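Local coordinates for protein guanylate kinase (Coxiella burnetii, PDB 3TR0) that catalyses ATP-dependent phosphorylation of GMP to GDP, yielding ADP, as a member of the guanylate kinase family, at residues L9-A14 / L102-Q107; S121-P126 / K162-L167. All blocks are in the same frame, centred on the assembly; numbering follows the deposited sequence.

Contact 1: residues L9-A14 / L102-Q107. With 5GP (guanosine-5'-monophosphate), chain D.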
loop_
_atom_site.group_PDB
_atom_site.type_symbol
_atom_site.label_atom_id
_atom_site.label_comp_id
_atom_site.label_asym_id
_atom_site.label_seq_id
_atom_site.Cartn_x
_atom_site.Cartn_y
_atom_site.Cartn_z
ATOM N N LEU A 9 10.338 3.368 -8.237
ATOM C CA LEU A 9 9.677 4.138 -9.279
ATOM C C LEU A 9 8.164 4.017 -9.119
ATOM O O LEU A 9 7.643 2.932 -8.900
ATOM C CB LEU A 9 10.085 3.623 -10.657
ATOM C CG LEU A 9 11.587 3.605 -10.960
ATOM C CD1 LEU A 9 11.829 3.045 -12.353
ATOM C CD2 LEU A 9 12.172 5.002 -10.831
ATOM N N PHE A 10 7.469 5.142 -9.230
ATOM C CA PHE A 10 6.021 5.153 -9.149
ATOM C C PHE A 10 5.460 5.681 -10.450
ATOM O O PHE A 10 5.572 6.870 -10.742
ATOM C CB PHE A 10 5.556 6.010 -7.973
ATOM C CG PHE A 10 5.910 5.430 -6.633
ATOM C CD1 PHE A 10 5.058 4.542 -6.004
ATOM C CD2 PHE A 10 7.108 5.754 -6.016
ATOM C CE1 PHE A 10 5.383 4.002 -4.774
ATOM C CE2 PHE A 10 7.436 5.217 -4.790
ATOM C CZ PHE A 10 6.575 4.335 -4.169
ATOM N N ILE A 11 4.874 4.781 -11.236
ATOM C CA ILE A 11 4.350 5.123 -12.553
ATOM C C ILE A 11 2.935 5.648 -12.394
ATOM O O ILE A 11 2.108 5.012 -11.749
ATOM C CB ILE A 11 4.324 3.887 -13.474
ATOM C CG1 ILE A 11 5.732 3.304 -13.628
ATOM C CG2 ILE A 11 3.744 4.240 -14.837
ATOM C CD1 ILE A 11 5.748 1.865 -14.099
ATOM N N ILE A 12 2.663 6.812 -12.976
ATOM C CA ILE A 12 1.324 7.380 -12.961
ATOM C C ILE A 12 0.829 7.523 -14.392
ATOM O O ILE A 12 1.434 8.246 -15.186
ATOM C CB ILE A 12 1.309 8.775 -12.331
ATOM C CG1 ILE A 12 2.147 8.802 -11.054
ATOM C CG2 ILE A 12 -0.116 9.207 -12.050
ATOM C CD1 ILE A 12 1.565 7.976 -9.937
ATOM N N SER A 13 -0.262 6.839 -14.724
ATOM C CA SER A 13 -0.823 6.919 -16.074
ATOM C C SER A 13 -2.294 7.302 -16.033
ATOM O O SER A 13 -2.994 7.003 -15.068
ATOM C CB SER A 13 -0.649 5.595 -16.822
ATOM O OG SER A 13 0.712 5.195 -16.857
ATOM N N ALA A 14 -2.755 7.972 -17.087
ATOM C CA ALA A 14 -4.140 8.406 -17.168
ATOM C C ALA A 14 -4.438 8.942 -18.561
ATOM O O ALA A 14 -3.531 9.378 -19.270
ATOM C CB ALA A 14 -4.425 9.473 -16.121
ATOM N N LEU A 102 6.976 8.834 -12.353
ATOM C CA LEU A 102 7.014 8.834 -13.811
ATOM C C LEU A 102 5.608 9.025 -14.364
ATOM O O LEU A 102 4.760 8.138 -14.255
ATOM C CB LEU A 102 7.613 7.526 -14.334
ATOM C CG LEU A 102 9.038 7.175 -13.879
ATOM C CD1 LEU A 102 9.417 5.768 -14.324
ATOM C CD2 LEU A 102 10.022 8.187 -14.410
ATOM N N GLU A 103 5.356 10.193 -14.945
ATOM C CA GLU A 103 4.074 10.452 -15.586
ATOM C C GLU A 103 4.199 10.025 -17.033
ATOM O O GLU A 103 4.599 10.820 -17.883
ATOM C CB GLU A 103 3.733 11.937 -15.525
ATOM C CG GLU A 103 3.603 12.504 -14.132
ATOM C CD GLU A 103 3.327 13.997 -14.149
ATOM O OE1 GLU A 103 4.223 14.762 -14.564
ATOM O OE2 GLU A 103 2.213 14.402 -13.761
ATOM N N ILE A 104 3.889 8.764 -17.305
ATOM C CA ILE A 104 4.104 8.191 -18.626
ATOM C C ILE A 104 2.888 7.390 -19.065
ATOM O O ILE A 104 2.041 7.054 -18.242
ATOM C CB ILE A 104 5.353 7.292 -18.649
ATOM C CG1 ILE A 104 5.227 6.171 -17.617
ATOM C CG2 ILE A 104 6.611 8.115 -18.371
ATOM C CD1 ILE A 104 6.431 5.248 -17.563
ATOM N N ASP A 105 2.794 7.089 -20.359
ATOM C CA ASP A 105 1.625 6.387 -20.879
ATOM C C ASP A 105 1.747 4.889 -20.655
ATOM O O ASP A 105 2.712 4.423 -20.046
ATOM C CB ASP A 105 1.389 6.694 -22.365
ATOM C CG ASP A 105 2.249 5.852 -23.288
ATOM O OD1 ASP A 105 3.398 5.551 -22.925
ATOM O OD2 ASP A 105 1.773 5.490 -24.387
ATOM N N TRP A 106 0.769 4.134 -21.145
ATOM C CA TRP A 106 0.734 2.692 -20.893
ATOM C C TRP A 106 1.895 1.954 -21.554
ATOM O O TRP A 106 2.367 0.942 -21.031
ATOM C CB TRP A 106 -0.612 2.081 -21.308
ATOM C CG TRP A 106 -0.880 2.102 -22.792
ATOM C CD1 TRP A 106 -1.610 3.026 -23.480
ATOM C CD2 TRP A 106 -0.424 1.149 -23.760
ATOM N NE1 TRP A 106 -1.634 2.712 -24.820
ATOM C CE2 TRP A 106 -0.911 1.564 -25.017
ATOM C CE3 TRP A 106 0.353 -0.012 -23.689
ATOM C CZ2 TRP A 106 -0.652 0.857 -26.188
ATOM C CZ3 TRP A 106 0.612 -0.710 -24.856
ATOM C CH2 TRP A 106 0.110 -0.273 -26.087
ATOM N N GLN A 107 2.353 2.461 -22.698
ATOM C CA GLN A 107 3.490 1.869 -23.395
ATOM C C GLN A 107 4.754 2.017 -22.568
ATOM O O GLN A 107 5.526 1.074 -22.421
ATOM C CB GLN A 107 3.702 2.535 -24.755
ATOM C CG GLN A 107 2.498 2.481 -25.673
ATOM C CD GLN A 107 2.725 3.250 -26.956
ATOM O OE1 GLN A 107 3.082 2.673 -27.980
ATOM N NE2 GLN A 107 2.521 4.561 -26.905
HETATM P P 5GP D . 0.921 15.881 -23.347
HETATM O O1P 5GP D . 1.609 16.800 -22.368
HETATM O O2P 5GP D . 1.298 15.981 -24.801
HETATM O O3P 5GP D . -0.573 16.043 -23.184
HETATM O "O5'" 5GP D . 1.081 14.377 -22.857
HETATM C "C5'" 5GP D . 0.750 13.293 -23.708
HETATM C "C4'" 5GP D . 0.865 11.978 -22.985
HETATM O "O4'" 5GP D . 2.172 11.414 -23.215
HETATM C "C3'" 5GP D . 0.768 12.050 -21.470
HETATM O "O3'" 5GP D . -0.569 12.122 -21.006
HETATM C "C2'" 5GP D . 1.502 10.794 -21.015
HETATM O "O2'" 5GP D . 0.625 9.677 -21.023
HETATM C "C1'" 5GP D . 2.535 10.597 -22.131
HETATM N N9 5GP D . 3.900 10.953 -21.707
HETATM C C8 5GP D . 4.382 12.127 -21.278
HETATM N N7 5GP D . 5.707 11.981 -21.023
HETATM C C5 5GP D . 6.039 10.698 -21.301
HETATM C C6 5GP D . 7.212 9.953 -21.242
HETATM O O6 5GP D . 8.288 10.469 -20.852
HETATM N N1 5GP D . 7.184 8.666 -21.608
HETATM C C2 5GP D . 6.054 8.079 -22.026
HETATM N N2 5GP D . 6.039 6.775 -22.391
HETATM N N3 5GP D . 4.904 8.773 -22.090
HETATM C C4 5GP D . 4.890 10.075 -21.738
#

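Contact 2: residues S121-P126 / K162-L167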
loop_
_atom_site.group_PDB
_atom_site.type_symbol
_atom_site.label_atom_id
_atom_site.label_comp_id
_atom_site.label_asym_id
_atom_site.label_seq_id
_atom_site.Cartn_x
_atom_site.Cartn_y
_atom_site.Cartn_z
ATOM N N SER A 121 2.592 0.860 -10.193
ATOM C CA SER A 121 1.902 1.678 -11.179
ATOM C C SER A 121 0.485 2.026 -10.719
ATOM O O SER A 121 -0.214 1.192 -10.136
ATOM C CB SER A 121 1.906 0.997 -12.556
ATOM O OG SER A 121 1.260 -0.261 -12.515
ATOM N N ILE A 122 0.091 3.273 -10.966
ATOM C CA ILE A 122 -1.205 3.797 -10.549
ATOM C C ILE A 122 -1.915 4.391 -11.761
ATOM O O ILE A 122 -1.335 5.204 -12.485
ATOM C CB ILE A 122 -1.033 4.931 -9.519
ATOM C CG1 ILE A 122 -0.174 4.466 -8.342
ATOM C CG2 ILE A 122 -2.391 5.460 -9.064
ATOM C CD1 ILE A 122 0.303 5.597 -7.444
ATOM N N PHE A 123 -3.161 3.990 -11.984
ATOM C CA PHE A 123 -3.943 4.542 -13.084
ATOM C C PHE A 123 -4.996 5.505 -12.550
ATOM O O PHE A 123 -5.788 5.151 -11.679
ATOM C CB PHE A 123 -4.605 3.429 -13.903
ATOM C CG PHE A 123 -4.995 3.858 -15.294
ATOM C CD1 PHE A 123 -4.166 3.592 -16.371
ATOM C CD2 PHE A 123 -6.175 4.543 -15.517
ATOM C CE1 PHE A 123 -4.514 3.986 -17.653
ATOM C CE2 PHE A 123 -6.528 4.945 -16.794
ATOM C CZ PHE A 123 -5.692 4.669 -17.860
ATOM N N ILE A 124 -5.003 6.729 -13.068
ATOM C CA ILE A 124 -5.977 7.719 -12.645
ATOM C C ILE A 124 -7.184 7.702 -13.576
ATOM O O ILE A 124 -7.047 7.899 -14.784
ATOM C CB ILE A 124 -5.380 9.141 -12.639
ATOM C CG1 ILE A 124 -4.067 9.178 -11.854
ATOM C CG2 ILE A 124 -6.380 10.134 -12.072
ATOM C CD1 ILE A 124 -4.211 8.802 -10.407
ATOM N N LEU A 125 -8.361 7.461 -13.007
ATOM C CA LEU A 125 -9.600 7.417 -13.774
ATOM C C LEU A 125 -10.384 8.706 -13.605
ATOM O O LEU A 125 -10.440 9.264 -12.511
ATOM C CB LEU A 125 -10.471 6.248 -13.303
ATOM C CG LEU A 125 -9.902 4.844 -13.488
ATOM C CD1 LEU A 125 -10.700 3.836 -12.659
ATOM C CD2 LEU A 125 -9.903 4.472 -14.955
ATOM N N PRO A 126 -11.003 9.187 -14.694
ATOM C CA PRO A 126 -11.928 10.312 -14.577
ATOM C C PRO A 126 -13.247 9.788 -14.028
ATOM O O PRO A 126 -13.488 8.587 -14.114
ATOM C CB PRO A 126 -12.108 10.760 -16.032
ATOM C CG PRO A 126 -11.958 9.500 -16.816
ATOM C CD PRO A 126 -10.918 8.675 -16.072
ATOM N N LYS A 162 -6.017 -2.491 -16.687
ATOM C CA LYS A 162 -5.798 -3.798 -16.070
ATOM C C LYS A 162 -4.325 -4.126 -15.839
ATOM O O LYS A 162 -4.000 -5.087 -15.145
ATOM C CB LYS A 162 -6.428 -4.901 -16.919
ATOM C CG LYS A 162 -7.940 -4.845 -16.992
ATOM C CD LYS A 162 -8.466 -5.883 -17.965
ATOM C CE LYS A 162 -9.978 -5.848 -18.042
ATOM N NZ LYS A 162 -10.607 -6.261 -16.757
ATOM N N GLU A 163 -3.439 -3.336 -16.432
ATOM C CA GLU A 163 -2.008 -3.574 -16.314
ATOM C C GLU A 163 -1.417 -2.873 -15.092
ATOM O O GLU A 163 -0.225 -2.998 -14.805
ATOM C CB GLU A 163 -1.300 -3.125 -17.597
ATOM C CG GLU A 163 -1.799 -3.873 -18.826
ATOM C CD GLU A 163 -1.345 -3.262 -20.130
ATOM O OE1 GLU A 163 -0.329 -2.537 -20.140
ATOM O OE2 GLU A 163 -2.014 -3.509 -21.156
ATOM N N PHE A 164 -2.261 -2.151 -14.364
ATOM C CA PHE A 164 -1.788 -1.291 -13.281
ATOM C C PHE A 164 -2.084 -1.873 -11.906
ATOM O O PHE A 164 -3.025 -2.642 -11.747
ATOM C CB PHE A 164 -2.375 0.114 -13.433
ATOM C CG PHE A 164 -1.807 0.861 -14.600
ATOM C CD1 PHE A 164 -2.196 0.543 -15.889
ATOM C CD2 PHE A 164 -0.856 1.847 -14.415
ATOM C CE1 PHE A 164 -1.653 1.200 -16.974
ATOM C CE2 PHE A 164 -0.308 2.510 -15.502
ATOM C CZ PHE A 164 -0.712 2.187 -16.781
ATOM N N ASP A 165 -1.270 -1.504 -10.922
ATOM C CA ASP A 165 -1.409 -2.041 -9.566
ATOM C C ASP A 165 -2.555 -1.408 -8.779
ATOM O O ASP A 165 -3.198 -2.067 -7.963
ATOM C CB ASP A 165 -0.103 -1.853 -8.791
ATOM C CG ASP A 165 1.070 -2.540 -9.452
ATOM O OD1 ASP A 165 0.983 -3.755 -9.715
ATOM O OD2 ASP A 165 2.079 -1.864 -9.716
ATOM N N TYR A 166 -2.789 -0.122 -9.008
ATOM C CA TYR A 166 -3.787 0.633 -8.262
ATOM C C TYR A 166 -4.629 1.446 -9.216
ATOM O O TYR A 166 -4.140 1.873 -10.265
ATOM C CB TYR A 166 -3.101 1.597 -7.289
ATOM C CG TYR A 166 -2.261 0.899 -6.242
ATOM C CD1 TYR A 166 -2.840 0.396 -5.082
ATOM C CD2 TYR A 166 -0.901 0.734 -6.420
ATOM C CE1 TYR A 166 -2.069 -0.256 -4.120
ATOM C CE2 TYR A 166 -0.124 0.088 -5.472
ATOM C CZ TYR A 166 -0.713 -0.403 -4.327
ATOM O OH TYR A 166 0.067 -1.042 -3.388
ATOM N N LEU A 167 -5.886 1.661 -8.844
ATOM C CA LEU A 167 -6.762 2.572 -9.570
ATOM C C LEU A 167 -7.236 3.673 -8.627
ATOM O O LEU A 167 -7.697 3.396 -7.520
ATOM C CB LEU A 167 -7.973 1.826 -10.146
ATOM C CG LEU A 167 -7.717 0.577 -10.989
ATOM C CD1 LEU A 167 -9.045 0.006 -11.466
ATOM C CD2 LEU A 167 -6.817 0.885 -12.177
HETATM O O HOH W 1 3.249 -2.181 -12.114
#

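Contact 1: residues L9-A14 / L102-Q107
Leu102 lies alongside strand 9-13 and is gripped through both of its backbone polar groups. Its N donates to Phe10 O at 2.9 Å, and its O receives Ile12 N at 2.8 Å in a nearly straight bond (177° at the hydrogen), the ladder of parallel strands. The isobutyl group lies on the same side of the sheet as Ile11; its CD1 meets Leu9 CD1 at 4.1 Å, the two chains crossing at a slant.

Ile104 N also reaches Ile12 O, in a longer (3.3 Å), bent bond. A side chain takes over the next rung: the hydroxyl of Ser13 gives its proton to Ile104 O, with OG to O at 2.7 Å, so that this carbonyl is held by a serine hydroxyl.

Ile104 works in two directions. Its CG1 stands between the backbone N and the carbonyl carbon (chi1 58°) and touches Ile11 CG2 at 3.7 Å. The other branch, CG2, turns to the guanine and comes within 3.3 Å of N1 of the bound GMP. Next along the chain, Asp105 OD1 accepts the guanine amino group N2 at 3.0 Å and also caps Gly108 N at the start of helix 106-115. Its second oxygen, OD2, takes Gln107 NE2 on the syn side, a neighbour that probably steadies the carboxylate. Glu74 and Ser39 bind the nucleotide as well.

This is the central part of a P-loop kinase sheet: strand 9-13 runs into Ala14 of the predicted ATP-binding loop, with strand 120-125 on its other edge, and helix 20-30 packs against Ile12 and Glu103.

Contact 2: residues S121-P126 / K162-L167
Phe123 CG lies anti to the backbone N (chi1 -159°), whereas Phe164 CG is anti to its own carbonyl carbon (chi1 -70°), and the two rings meet in a T-shaped stack. The edge of Phe123 points at the face of Phe164, with planes at 75° and ring centroids 5.0 Å apart. CD1 of Phe123 makes the touch, 3.5 Å from CE1 of Phe164 and displaced toward the rim, while Phe123 CB also sits over that face in a CH-pi contact. Leu167 CD2 packs against Phe123 CB at 3.8 Å, and Leu125 CD1 meets Leu167 CB.

Ser121 is wrapped by the turn that leads into the last strand. Its CB lies 3.4 Å from Phe164 CD2, and its N donates to Asp165 OD2 at 2.8 Å, approaching on the anti side of the carboxylate. In return Asp165 N donates to Ser121 OG, and more weakly to Ser121 O. A water bridges Ser121 OG and Asp165 OD2, giving a proton to the latter; Arg113 also donates to the serine hydroxyl.

The regular pairing that follows is parallel and joins strand 120-125 to strand 166-169, the outermost strand of the P-loop kinase sheet within this chain. Tyr166 N binds Ser121 O, and Phe123 N binds Tyr166 O at 2.9 Å. Ile122 and Tyr166 share one side of the sheet, which helix 173-187 covers through Leu180 and Ile183, and Phe123 and Leu167 share the other.

Arg113 also makes a cation-pi contact with Phe164. At the outer edge the second subunit comes in: Gln194 of that subunit donates to Leu167 O, and its Leu198 packs on Leu125.

How the contacts relate
Contacts 1 and 2 lie side by side in one parallel sheet, their centres about 9 Å apart, and join where strands 9-13 and 120-125 pair. Ile11 O to Ile122 N and Ser13 O to Ile124 N, both 2.8 Å, are probable hydrogen bonds across that seam. Ser13 OG, which serves contact 1, also packs 3.2 Å from Phe164 CE2 of contact 2. The two differ in their relation to the active site: contact 1 reaches the GMP directly through 102-107, whereas the Phe123 side chain of contact 2 stays about 8 Å from the nucleotide and about 4 Å from the side chain of Pro15 in the predicted ATP-binding loop.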